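Long-range contacts in homoprotocatechuate 2,3-dioxygenase (Brevibacterium fuscum, PDB 4Z6M), which catalyses the ring cleavage of homoprotocatechuate by dioxygen at a non-haem iron(II) centre: residues A[253-258]-A[265-270]; A[153-158]-A[214-219]; A[240-245]-A[257-262]; A[245-250]-A[294-299]. The protein carries 1 engineered substitution. One frame throughout, in Å; residues are numbered along the deposited sequence.

Interaction 1 (A[253-258]-A[265-270]); sequences AFYLYI and RIEIYT. With FE2 (Fe (II) ion), chain E.
Glu267 and Tyr257 face each other as a non-hydrogen-bonded pair of an antiparallel hairpin, their side chains running side by side in the same direction. From the start of the glutamate chain, Glu267 CB lies 3.6 Å from Tyr257 CE1. Glu267 CG, anti to the backbone N (chi1 -173°), comes closer to Tyr257 CE1, at 3.4 Å. The chain stays extended beyond CG, and the carboxylate settles beside the phenol with the two planes 30° apart. At the tip, Glu267 OE1 binds the iron(II) at 2.1 Å, while Glu267 OE2 accepts a weak hydrogen bond from an iron-bound water at 2.9 Å and a further one from His248 NE2. Both carboxylate oxygens therefore have partners, and the extended glutamate chain brings OE1 to the metal with the tyrosine alongside. Next to the strand start, Ala253 CB sits over one face of the Tyr269 ring, 3.5 Å from its centroid, in a CH-pi contact offset toward the rim. The face opposite Glu267 is mainly aliphatic: Ile258 CG1 meets Ile266 CB at 4.0 Å, and Leu256 and Ile268 pack on Ile225 of helix 222-234. Paired backbone bonds, such as Ile258 N to Ile266 O (2.9 Å), hold the strands in register. Glu267 is the carboxylate of the two-histidine, one-carboxylate facial triad, completed by His155 and His214, on a sheet of the glyoxalase/dioxygenase superfamily.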
# COMPACT_ATOMS: atom_id res chain seq x y z
N ALA A 253 -8.09 5.20 -13.21
CA ALA A 253 -8.37 4.50 -11.97
C ALA A 253 -7.87 3.07 -12.01
O ALA A 253 -7.80 2.42 -13.06
CB ALA A 253 -9.86 4.49 -11.71
N PHE A 254 -7.51 2.56 -10.84
CA PHE A 254 -7.20 1.14 -10.68
C PHE A 254 -8.57 0.42 -10.56
O PHE A 254 -9.48 0.96 -9.94
CB PHE A 254 -6.32 0.95 -9.44
CG PHE A 254 -5.63 -0.38 -9.35
CD1 PHE A 254 -4.44 -0.58 -9.97
CD2 PHE A 254 -6.17 -1.41 -8.61
CE1 PHE A 254 -3.80 -1.80 -9.87
CE2 PHE A 254 -5.55 -2.63 -8.53
CZ PHE A 254 -4.36 -2.81 -9.16
N TYR A 255 -8.71 -0.76 -11.16
CA TYR A 255 -10.03 -1.35 -11.33
C TYR A 255 -10.04 -2.87 -11.29
O TYR A 255 -9.00 -3.53 -11.46
CB TYR A 255 -10.63 -0.90 -12.68
CG TYR A 255 -10.02 -1.58 -13.89
CD1 TYR A 255 -10.48 -2.80 -14.32
CD2 TYR A 255 -8.96 -1.01 -14.60
CE1 TYR A 255 -9.94 -3.45 -15.42
CE2 TYR A 255 -8.41 -1.65 -15.70
CZ TYR A 255 -8.89 -2.87 -16.10
OH TYR A 255 -8.37 -3.50 -17.22
N LEU A 256 -11.26 -3.39 -11.13
CA LEU A 256 -11.54 -4.81 -11.17
C LEU A 256 -13.00 -4.98 -11.54
O LEU A 256 -13.82 -4.20 -11.06
CB LEU A 256 -11.31 -5.44 -9.79
CG LEU A 256 -11.61 -6.94 -9.65
CD1 LEU A 256 -10.67 -7.78 -10.50
CD2 LEU A 256 -11.60 -7.33 -8.19
N TYR A 257 -13.34 -5.96 -12.38
CA TYR A 257 -14.75 -6.30 -12.62
C TYR A 257 -15.05 -7.73 -12.17
O TYR A 257 -14.34 -8.66 -12.55
CB TYR A 257 -15.12 -6.16 -14.10
CG TYR A 257 -14.92 -4.76 -14.64
CD1 TYR A 257 -15.89 -3.77 -14.53
CD2 TYR A 257 -13.70 -4.42 -15.25
CE1 TYR A 257 -15.68 -2.50 -15.04
CE2 TYR A 257 -13.49 -3.17 -15.74
CZ TYR A 257 -14.48 -2.21 -15.63
OH TYR A 257 -14.22 -0.98 -16.13
N ILE A 258 -16.10 -7.88 -11.38
CA ILE A 258 -16.54 -9.15 -10.88
C ILE A 258 -18.03 -9.32 -11.18
O ILE A 258 -18.73 -8.35 -11.50
CB ILE A 258 -16.22 -9.32 -9.37
CG1 ILE A 258 -16.97 -8.28 -8.54
CG2 ILE A 258 -14.71 -9.23 -9.14
CD1 ILE A 258 -16.69 -8.33 -7.06
N ARG A 265 -22.75 -7.13 -13.05
CA ARG A 265 -21.33 -6.77 -12.98
C ARG A 265 -21.10 -5.64 -12.00
O ARG A 265 -21.77 -4.61 -12.03
CB ARG A 265 -20.88 -6.38 -14.38
CG ARG A 265 -19.42 -5.97 -14.50
CD ARG A 265 -19.08 -5.49 -15.90
NE ARG A 265 -19.11 -6.54 -16.91
CZ ARG A 265 -20.05 -6.70 -17.85
NH1 ARG A 265 -21.13 -5.93 -17.90
NH2 ARG A 265 -19.90 -7.67 -18.75
N ILE A 266 -20.11 -5.86 -11.13
CA ILE A 266 -19.69 -4.86 -10.16
C ILE A 266 -18.24 -4.50 -10.49
O ILE A 266 -17.40 -5.39 -10.65
CB ILE A 266 -19.78 -5.40 -8.72
CG1 ILE A 266 -21.22 -5.88 -8.44
CG2 ILE A 266 -19.35 -4.34 -7.72
CD1 ILE A 266 -22.28 -4.82 -8.49
N GLU A 267 -17.97 -3.20 -10.59
CA GLU A 267 -16.60 -2.70 -10.70
C GLU A 267 -16.15 -2.25 -9.31
O GLU A 267 -16.91 -1.62 -8.56
CB GLU A 267 -16.53 -1.53 -11.67
CG GLU A 267 -15.11 -1.07 -11.97
CD GLU A 267 -15.03 0.09 -12.92
OE1 GLU A 267 -16.09 0.60 -13.33
OE2 GLU A 267 -13.89 0.52 -13.24
N ILE A 268 -14.88 -2.52 -9.02
CA ILE A 268 -14.19 -1.94 -7.88
C ILE A 268 -13.13 -0.99 -8.44
O ILE A 268 -12.51 -1.31 -9.43
CB ILE A 268 -13.53 -3.02 -6.99
CG1 ILE A 268 -14.39 -4.31 -6.86
CG2 ILE A 268 -13.18 -2.37 -5.66
CD1 ILE A 268 -15.69 -4.10 -6.17
N TYR A 269 -12.99 0.19 -7.85
CA TYR A 269 -12.41 1.33 -8.51
C TYR A 269 -11.67 2.19 -7.50
O TYR A 269 -12.15 2.38 -6.36
CB TYR A 269 -13.56 2.13 -9.09
CG TYR A 269 -13.34 3.35 -9.93
CD1 TYR A 269 -13.22 3.26 -11.31
CD2 TYR A 269 -13.38 4.60 -9.35
CE1 TYR A 269 -13.15 4.41 -12.08
CE2 TYR A 269 -13.30 5.75 -10.12
CZ TYR A 269 -13.19 5.64 -11.50
OH TYR A 269 -13.16 6.76 -12.29
N THR A 270 -10.53 2.76 -7.86
CA THR A 270 -9.91 3.75 -6.96
C THR A 270 -8.99 4.69 -7.70
O THR A 270 -8.39 4.31 -8.70
CB THR A 270 -9.16 3.07 -5.78
OG1 THR A 270 -8.84 4.06 -4.77
CG2 THR A 270 -7.89 2.36 -6.22
FE FE2 E . -16.80 1.95 -14.72
O HOH W 1 -14.86 2.88 -14.52
O HOH W 2 -17.52 3.43 -16.12
O HOH W 3 -15.86 0.97 -16.46

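Interaction 2 (A[153-158]-A[214-219]). With FE2 (Fe (II) ion), chain E.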
# COMPACT_ATOMS: atom_id res chain seq x y z
N LEU A 153 -19.94 4.40 -3.00
CA LEU A 153 -20.47 4.19 -4.34
C LEU A 153 -19.83 5.21 -5.26
O LEU A 153 -19.87 6.41 -4.96
CB LEU A 153 -21.98 4.39 -4.34
CG LEU A 153 -22.63 4.24 -5.71
CD1 LEU A 153 -22.54 2.81 -6.19
CD2 LEU A 153 -24.06 4.72 -5.67
N ASP A 154 -19.31 4.78 -6.40
CA ASP A 154 -18.70 5.73 -7.33
C ASP A 154 -19.51 6.09 -8.58
O ASP A 154 -19.62 7.28 -8.90
CB ASP A 154 -17.31 5.30 -7.76
CG ASP A 154 -16.58 6.45 -8.46
OD1 ASP A 154 -16.12 7.39 -7.77
OD2 ASP A 154 -16.55 6.44 -9.71
N HIS A 155 -20.05 5.10 -9.29
CA HIS A 155 -20.75 5.41 -10.52
C HIS A 155 -21.58 4.25 -11.03
O HIS A 155 -21.46 3.11 -10.56
CB HIS A 155 -19.75 5.85 -11.63
CG HIS A 155 -18.77 4.79 -12.07
ND1 HIS A 155 -17.51 4.67 -11.52
CD2 HIS A 155 -18.83 3.88 -13.07
CE1 HIS A 155 -16.85 3.72 -12.15
NE2 HIS A 155 -17.63 3.22 -13.10
N PHE A 156 -22.40 4.55 -12.03
CA PHE A 156 -23.08 3.58 -12.86
C PHE A 156 -22.48 3.61 -14.25
O PHE A 156 -21.85 4.59 -14.65
CB PHE A 156 -24.57 3.93 -13.00
CG PHE A 156 -25.27 4.23 -11.69
CD1 PHE A 156 -25.25 3.32 -10.63
CD2 PHE A 156 -25.96 5.42 -11.52
CE1 PHE A 156 -25.93 3.59 -9.46
CE2 PHE A 156 -26.63 5.70 -10.35
CZ PHE A 156 -26.61 4.79 -9.33
N ASN A 157 -22.73 2.55 -15.02
CA ASN A 157 -22.36 2.54 -16.43
C ASN A 157 -23.48 1.84 -17.20
O ASN A 157 -23.88 0.74 -16.84
CB ASN A 157 -21.01 1.84 -16.62
CG ASN A 157 -20.50 1.94 -18.05
OD1 ASN A 157 -21.16 1.51 -18.99
ND2 ASN A 157 -19.30 2.51 -18.21
N GLN A 158 -24.00 2.53 -18.22
CA GLN A 158 -25.18 2.14 -19.01
C GLN A 158 -24.78 1.74 -20.42
O GLN A 158 -23.99 2.44 -21.05
CB GLN A 158 -26.10 3.34 -19.10
CG GLN A 158 -26.53 3.90 -17.76
CD GLN A 158 -27.28 5.20 -17.87
OE1 GLN A 158 -27.03 6.15 -17.15
NE2 GLN A 158 -28.21 5.24 -18.79
N HIS A 214 -22.59 -1.84 -15.40
CA HIS A 214 -22.11 -2.12 -14.04
C HIS A 214 -22.48 -1.05 -13.06
O HIS A 214 -22.90 0.04 -13.45
CB HIS A 214 -20.59 -2.35 -14.01
CG HIS A 214 -19.76 -1.24 -14.57
ND1 HIS A 214 -19.35 -1.20 -15.88
CD2 HIS A 214 -19.18 -0.18 -13.97
CE1 HIS A 214 -18.55 -0.15 -16.07
NE2 HIS A 214 -18.47 0.50 -14.93
N VAL A 215 -22.32 -1.40 -11.78
CA VAL A 215 -22.29 -0.45 -10.68
C VAL A 215 -20.87 -0.52 -10.13
O VAL A 215 -20.33 -1.62 -9.97
CB VAL A 215 -23.30 -0.88 -9.58
CG1 VAL A 215 -23.26 0.08 -8.41
CG2 VAL A 215 -24.70 -0.97 -10.16
N ALA A 216 -20.29 0.63 -9.80
CA ALA A 216 -18.93 0.71 -9.30
C ALA A 216 -18.85 1.24 -7.88
O ALA A 216 -19.46 2.27 -7.57
CB ALA A 216 -18.09 1.61 -10.20
N PHE A 217 -18.05 0.54 -7.07
CA PHE A 217 -17.71 0.97 -5.72
C PHE A 217 -16.22 1.27 -5.64
O PHE A 217 -15.42 0.63 -6.30
CB PHE A 217 -18.03 -0.12 -4.71
CG PHE A 217 -19.50 -0.33 -4.50
CD1 PHE A 217 -20.20 -1.23 -5.29
CD2 PHE A 217 -20.17 0.37 -3.50
CE1 PHE A 217 -21.55 -1.41 -5.10
CE2 PHE A 217 -21.53 0.18 -3.31
CZ PHE A 217 -22.21 -0.70 -4.12
N SER A 218 -15.87 2.23 -4.79
CA SER A 218 -14.48 2.62 -4.54
C SER A 218 -13.87 1.86 -3.38
O SER A 218 -14.57 1.45 -2.46
CB SER A 218 -14.37 4.11 -4.19
OG SER A 218 -14.93 4.94 -5.18
N THR A 219 -12.54 1.72 -3.41
CA THR A 219 -11.75 1.40 -2.23
C THR A 219 -10.82 2.57 -1.92
O THR A 219 -10.66 3.49 -2.73
CB THR A 219 -10.86 0.16 -2.47
OG1 THR A 219 -9.98 0.43 -3.57
CG2 THR A 219 -11.69 -1.09 -2.74
FE FE2 E . -16.80 1.95 -14.72
O HOH W 4 -16.53 7.55 -5.11
O HOH W 2 -17.52 3.43 -16.12
O HOH W 1 -14.86 2.88 -14.52
O HOH W 3 -15.86 0.97 -16.46
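Leu153 fills the apolar face between Val215 and Phe217, its CD1 lying 3.6 Å from Val215 CG1. The same methyl sits over the Phe217 ring, 4.2 Å from the centroid, so one branched leucine tip serves two neighbours on the antiparallel strand. Farther along, the edge of the Phe156 ring meets the other methyl of Val215, and strand 15-25 lies against this side through Cys18 and Ala21. The backbone between the faces contains a classic beta bulge: Asp154 and His155 both face Ala216, whose O takes a 2.8 Å bond from Asp154 N and a weak one from His155 N. This bulge lies within the central strands of the glyoxalase/dioxygenase sheet and includes His155, the first iron ligand in the sequence. On the metal side both histidines hold CG between the backbone N and the carbonyl carbon, the crowded position (chi1 64° for His155). Each ring is backed by a small aliphatic group: Ala216 CB is 3.3 Å from the His155 centroid, and Asn157 CB is 3.4 Å from that of His214. The imidazoles meet rim to rim, planes 76° apart, and each NE2, of His155 and of His214, binds the iron(II) at 2.2 Å. Rotation of the His155 ring is restrained by a nearly straight bond, ND1 to Asp154 OD2 at 2.7 Å, lying in the ring plane and using the anti lone pair of the carboxylate. At the outer polar edge, Asn157 ND2 donates to an iron-bound water at 2.9 Å, while its OD1 is held by Thr205.

Interaction 3 (A[240-245]-A[257-262])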
# COMPACT_ATOMS: atom_id res chain seq x y z
N ARG A 240 -15.62 -15.94 -11.19
CA ARG A 240 -16.48 -14.77 -11.10
C ARG A 240 -15.69 -13.46 -11.12
O ARG A 240 -16.26 -12.40 -11.05
CB ARG A 240 -17.33 -14.85 -9.82
CG ARG A 240 -18.08 -16.17 -9.61
CD ARG A 240 -18.92 -16.57 -10.82
NE ARG A 240 -20.06 -15.69 -10.97
CZ ARG A 240 -20.87 -15.70 -12.02
NH1 ARG A 240 -20.58 -16.44 -13.09
NH2 ARG A 240 -21.93 -14.90 -12.05
N ILE A 241 -14.38 -13.56 -11.28
CA ILE A 241 -13.55 -12.40 -11.65
C ILE A 241 -13.59 -12.32 -13.16
O ILE A 241 -13.07 -13.20 -13.85
CB ILE A 241 -12.10 -12.56 -11.18
CG1 ILE A 241 -12.02 -12.69 -9.66
CG2 ILE A 241 -11.24 -11.41 -11.68
CD1 ILE A 241 -10.65 -13.06 -9.15
N GLU A 242 -14.24 -11.29 -13.68
CA GLU A 242 -14.45 -11.21 -15.13
C GLU A 242 -13.22 -10.64 -15.83
O GLU A 242 -12.83 -11.13 -16.88
CB GLU A 242 -15.68 -10.34 -15.44
CG GLU A 242 -16.07 -10.38 -16.91
CD GLU A 242 -16.98 -9.26 -17.35
OE1 GLU A 242 -16.96 -8.19 -16.75
OE2 GLU A 242 -17.74 -9.49 -18.33
N ARG A 243 -12.66 -9.56 -15.28
CA ARG A 243 -11.65 -8.78 -15.98
C ARG A 243 -10.88 -7.97 -14.97
O ARG A 243 -11.48 -7.28 -14.13
CB ARG A 243 -12.31 -7.84 -16.98
CG ARG A 243 -11.37 -6.87 -17.67
CD ARG A 243 -12.07 -5.93 -18.63
NE ARG A 243 -11.14 -4.84 -18.91
CZ ARG A 243 -11.46 -3.57 -19.09
NH1 ARG A 243 -12.72 -3.20 -19.26
NH2 ARG A 243 -10.49 -2.68 -19.16
N GLY A 244 -9.56 -8.00 -15.08
CA GLY A 244 -8.70 -7.21 -14.21
C GLY A 244 -7.92 -8.10 -13.25
O GLY A 244 -7.84 -9.32 -13.43
N PRO A 245 -7.31 -7.49 -12.24
CA PRO A 245 -7.28 -6.06 -11.98
C PRO A 245 -6.40 -5.32 -12.99
O PRO A 245 -5.56 -5.92 -13.65
CB PRO A 245 -6.70 -5.98 -10.58
CG PRO A 245 -5.79 -7.15 -10.50
CD PRO A 245 -6.45 -8.23 -11.31
N TYR A 257 -13.34 -5.96 -12.38
CA TYR A 257 -14.75 -6.30 -12.62
C TYR A 257 -15.05 -7.73 -12.17
O TYR A 257 -14.34 -8.66 -12.55
CB TYR A 257 -15.12 -6.16 -14.10
CG TYR A 257 -14.92 -4.76 -14.64
CD1 TYR A 257 -15.89 -3.77 -14.53
CD2 TYR A 257 -13.70 -4.42 -15.25
CE1 TYR A 257 -15.68 -2.50 -15.04
CE2 TYR A 257 -13.49 -3.17 -15.74
CZ TYR A 257 -14.48 -2.21 -15.63
OH TYR A 257 -14.22 -0.98 -16.13
N ILE A 258 -16.10 -7.88 -11.38
CA ILE A 258 -16.54 -9.15 -10.88
C ILE A 258 -18.03 -9.32 -11.18
O ILE A 258 -18.73 -8.35 -11.50
CB ILE A 258 -16.22 -9.32 -9.37
CG1 ILE A 258 -16.97 -8.28 -8.54
CG2 ILE A 258 -14.71 -9.23 -9.14
CD1 ILE A 258 -16.69 -8.33 -7.06
N LEU A 259 -18.49 -10.55 -11.04
CA LEU A 259 -19.88 -10.90 -11.39
C LEU A 259 -20.63 -11.45 -10.18
O LEU A 259 -20.18 -12.40 -9.58
CB LEU A 259 -19.92 -11.93 -12.53
CG LEU A 259 -19.22 -11.49 -13.81
CD1 LEU A 259 -19.15 -12.66 -14.75
CD2 LEU A 259 -19.90 -10.30 -14.46
N ASP A 260 -21.79 -10.88 -9.88
CA ASP A 260 -22.63 -11.37 -8.78
C ASP A 260 -23.38 -12.65 -9.21
O ASP A 260 -23.24 -13.09 -10.35
CB ASP A 260 -23.52 -10.24 -8.22
CG ASP A 260 -24.90 -10.13 -8.85
OD1 ASP A 260 -25.17 -10.78 -9.89
OD2 ASP A 260 -25.74 -9.38 -8.28
N PRO A 261 -24.18 -13.23 -8.30
CA PRO A 261 -24.80 -14.51 -8.63
C PRO A 261 -25.78 -14.49 -9.80
O PRO A 261 -26.00 -15.53 -10.41
CB PRO A 261 -25.44 -14.93 -7.30
CG PRO A 261 -24.53 -14.33 -6.28
CD PRO A 261 -24.22 -12.97 -6.85
N ASP A 262 -26.37 -13.32 -10.09
CA ASP A 262 -27.25 -13.12 -11.24
C ASP A 262 -26.53 -12.54 -12.45
O ASP A 262 -27.17 -12.08 -13.40
CB ASP A 262 -28.41 -12.22 -10.85
CG ASP A 262 -29.40 -12.93 -9.96
OD1 ASP A 262 -30.02 -13.90 -10.41
OD2 ASP A 262 -29.50 -12.55 -8.79
O HOH W 5 -21.11 -14.60 -8.27
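Arg243 places CG anti to its backbone N (chi1 174°) and stays extended as far as NE, while Tyr257 turns CG beside its own backbone N (chi1 -60°). The two side chains lie side by side, pointing the same way. The backbone beneath them forms a classic beta bulge in an antiparallel pairing: Glu242 and Arg243 both face Tyr257, whose O receives Glu242 N at 2.9 Å and, weakly, Arg243 N. In return, Tyr257 N donates to Arg243 O at 2.9 Å. Tyr257 CE2 lies over one face of the Arg243 guanidinium, 3.6 Å from NH1, with the two planes 28° apart. A flat cation suits this place because Trp304 also meets it, in a cation-pi contact. The bulge turns Glu242 toward the partner strand as well; its CB passes near Leu259 CG at 4.1 Å, and its carboxylate makes a salt bridge with Arg265 and a hydrogen bond with Ser303. On the other side of the sheet Ile241 touches Ile258, with Met232 of helix 222-234 against both. Before the bulge, Arg240 O accepts Leu259 N at the end of strand 257-259. The Arg240 chain is bent at chi2 and chi3 and crosses Leu259 at about a right angle, and Leu259 CB lies over one guanidinium face, 3.6 Å from Arg240 NH2. Arg240 NH2 donates to Asp260 O at 2.8 Å, with the oxygen in the guanidinium plane, and also to Asn263. A water accepts from Arg240 NE and donates to Leu259 O at 2.7 Å.

Interaction 4 (A[245-250]-A[294-299])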
# COMPACT_ATOMS: atom_id res chain seq x y z
N PRO A 245 -7.31 -7.49 -12.24
CA PRO A 245 -7.28 -6.06 -11.98
C PRO A 245 -6.40 -5.32 -12.99
O PRO A 245 -5.56 -5.92 -13.65
CB PRO A 245 -6.70 -5.98 -10.58
CG PRO A 245 -5.79 -7.15 -10.50
CD PRO A 245 -6.45 -8.23 -11.31
N GLY A 246 -6.63 -4.03 -13.14
CA GLY A 246 -5.82 -3.23 -14.04
C GLY A 246 -5.79 -1.78 -13.65
O GLY A 246 -6.37 -1.36 -12.66
N ARG A 247 -5.11 -1.01 -14.50
CA ARG A 247 -5.19 0.44 -14.51
C ARG A 247 -5.97 0.82 -15.75
O ARG A 247 -5.61 0.40 -16.84
CB ARG A 247 -3.77 1.02 -14.56
CG ARG A 247 -3.70 2.51 -14.82
CD ARG A 247 -4.02 3.31 -13.59
NE ARG A 247 -3.00 3.14 -12.54
CZ ARG A 247 -3.09 3.64 -11.32
NH1 ARG A 247 -4.16 4.36 -10.96
NH2 ARG A 247 -2.10 3.45 -10.45
N HIS A 248 -6.98 1.67 -15.61
CA HIS A 248 -7.70 2.19 -16.78
C HIS A 248 -6.85 3.28 -17.44
O HIS A 248 -6.13 4.02 -16.77
CB HIS A 248 -8.99 2.84 -16.35
CG HIS A 248 -10.11 1.90 -16.05
ND1 HIS A 248 -10.52 0.90 -16.91
CD2 HIS A 248 -10.97 1.87 -15.00
CE1 HIS A 248 -11.57 0.29 -16.39
NE2 HIS A 248 -11.87 0.87 -15.24
N GLY A 249 -6.96 3.40 -18.76
CA GLY A 249 -6.52 4.60 -19.45
C GLY A 249 -7.47 5.74 -19.15
O GLY A 249 -7.18 6.67 -18.41
N VAL A 250 -8.66 5.60 -19.73
CA VAL A 250 -9.76 6.50 -19.43
C VAL A 250 -10.02 6.40 -17.92
O VAL A 250 -10.19 5.32 -17.39
CB VAL A 250 -11.03 6.08 -20.17
CG1 VAL A 250 -12.19 6.93 -19.71
CG2 VAL A 250 -10.87 6.17 -21.68
N ASP A 294 -7.34 -0.69 -20.66
CA ASP A 294 -6.28 -1.16 -19.76
C ASP A 294 -4.99 -0.49 -20.19
O ASP A 294 -4.47 -0.75 -21.28
CB ASP A 294 -6.15 -2.68 -19.76
CG ASP A 294 -5.26 -3.14 -18.66
OD1 ASP A 294 -5.75 -3.21 -17.49
OD2 ASP A 294 -4.07 -3.36 -18.91
N TRP A 295 -4.47 0.36 -19.30
CA TRP A 295 -3.28 1.16 -19.57
C TRP A 295 -2.04 0.29 -19.81
O TRP A 295 -1.08 0.71 -20.46
CB TRP A 295 -3.06 2.05 -18.35
CG TRP A 295 -1.90 2.98 -18.34
CD1 TRP A 295 -0.91 3.03 -17.41
CD2 TRP A 295 -1.71 4.12 -19.20
NE1 TRP A 295 -0.07 4.09 -17.65
CE2 TRP A 295 -0.53 4.77 -18.76
CE3 TRP A 295 -2.37 4.62 -20.33
CZ2 TRP A 295 -0.05 5.93 -19.37
CZ3 TRP A 295 -1.86 5.78 -20.96
CH2 TRP A 295 -0.71 6.39 -20.47
N TRP A 296 -2.06 -0.92 -19.26
CA TRP A 296 -0.97 -1.88 -19.38
C TRP A 296 -1.09 -2.74 -20.63
O TRP A 296 -0.24 -3.62 -20.88
CB TRP A 296 -0.89 -2.75 -18.14
CG TRP A 296 -0.92 -1.98 -16.85
CD1 TRP A 296 -0.47 -0.70 -16.62
CD2 TRP A 296 -1.45 -2.45 -15.61
NE1 TRP A 296 -0.66 -0.37 -15.30
CE2 TRP A 296 -1.24 -1.43 -14.66
CE3 TRP A 296 -2.01 -3.65 -15.19
CZ2 TRP A 296 -1.64 -1.56 -13.34
CZ3 TRP A 296 -2.42 -3.78 -13.89
CH2 TRP A 296 -2.25 -2.74 -12.98
N GLY A 297 -2.14 -2.49 -21.41
CA GLY A 297 -2.35 -3.18 -22.65
C GLY A 297 -2.96 -4.56 -22.52
O GLY A 297 -3.05 -5.27 -23.51
N ASN A 298 -3.38 -4.96 -21.32
CA ASN A 298 -4.01 -6.26 -21.18
C ASN A 298 -5.31 -6.28 -21.97
O ASN A 298 -5.98 -5.24 -22.11
CB ASN A 298 -4.23 -6.62 -19.69
CG ASN A 298 -2.98 -7.16 -19.06
OD1 ASN A 298 -2.22 -7.88 -19.71
ND2 ASN A 298 -2.76 -6.86 -17.80
N PRO A 299 -5.65 -7.43 -22.53
CA PRO A 299 -6.82 -7.49 -23.42
C PRO A 299 -8.14 -7.34 -22.67
O PRO A 299 -8.27 -7.79 -21.54
CB PRO A 299 -6.70 -8.89 -24.04
CG PRO A 299 -6.01 -9.70 -23.00
CD PRO A 299 -4.96 -8.74 -22.43
O HOH W 6 -4.93 -5.58 -16.38
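Arg247 O accepts a nearly straight hydrogen bond from Trp295 N (2.7 Å, 173° at the hydrogen), joining the end of strand 244-247 to a type I turn that runs from Asp294 to Gly297. Gly246 C and Arg247 N lie over one face of the Trp296 indole, and Trp296 CZ3 comes within 3.4 Å of Gly246 CA. Glycine fits here because Asp294 OD1 lies too near for a CB at this position. Arg247 straddles the two tryptophans with its aliphatic part, CB lying 3.5 Å from Trp296 NE1 and CG 3.6 Å from Trp295 CB. The guanidinium plane stands 88° from the Trp295 ring. Arg247 NH2 forms a salt bridge with Asp230 of a neighbouring subunit; Trp296 NE1 bonds OD1 of that aspartate and Trp295 NE1 its backbone O. Asp294 puts CG anti to the backbone N (chi1 -169°); its OD2 serves the turn and its OD1 the strand side. Asp294 OD2 takes Asn298 N at 3.0 Å, from above the carboxylate plane, and Trp296 N more weakly. Asp294 OD1 accepts from Tyr255 OH and, at 2.7 Å, from a water that also donates to Pro245 O and accepts from Asn298 ND2. Gly297 ends the turn at a positive phi, which a residue without a side chain adopts easily. Asp294 is thus held within the chain and Asp230 across the interface; the donors around their carboxylates would be expected to stabilise the negative charges and to tie the loop to the subunit interface.

All four contacts reach one mixed sheet, in which strands 244-247, 254-259, 265-270, 211-218 and 152-160 are successive neighbours. Interaction 2 closes first along the chain; interactions 1, 3 and 4 follow within residues 240-299, with interaction 1 nested inside the loop that interaction 4 closes. Interactions 1 and 2 have centres about 8 Å apart and together supply the three protein ligands of the iron. Interaction 3 shares Tyr257 and Ile258 with interaction 1, about 9 Å away between centres. Interaction 4 lies about 17 Å from interaction 2, centre to centre, and, like interaction 3, touches the second subunit, so the same sheet carries the metal site and, at its 244-247 edge, parts of the subunit interface.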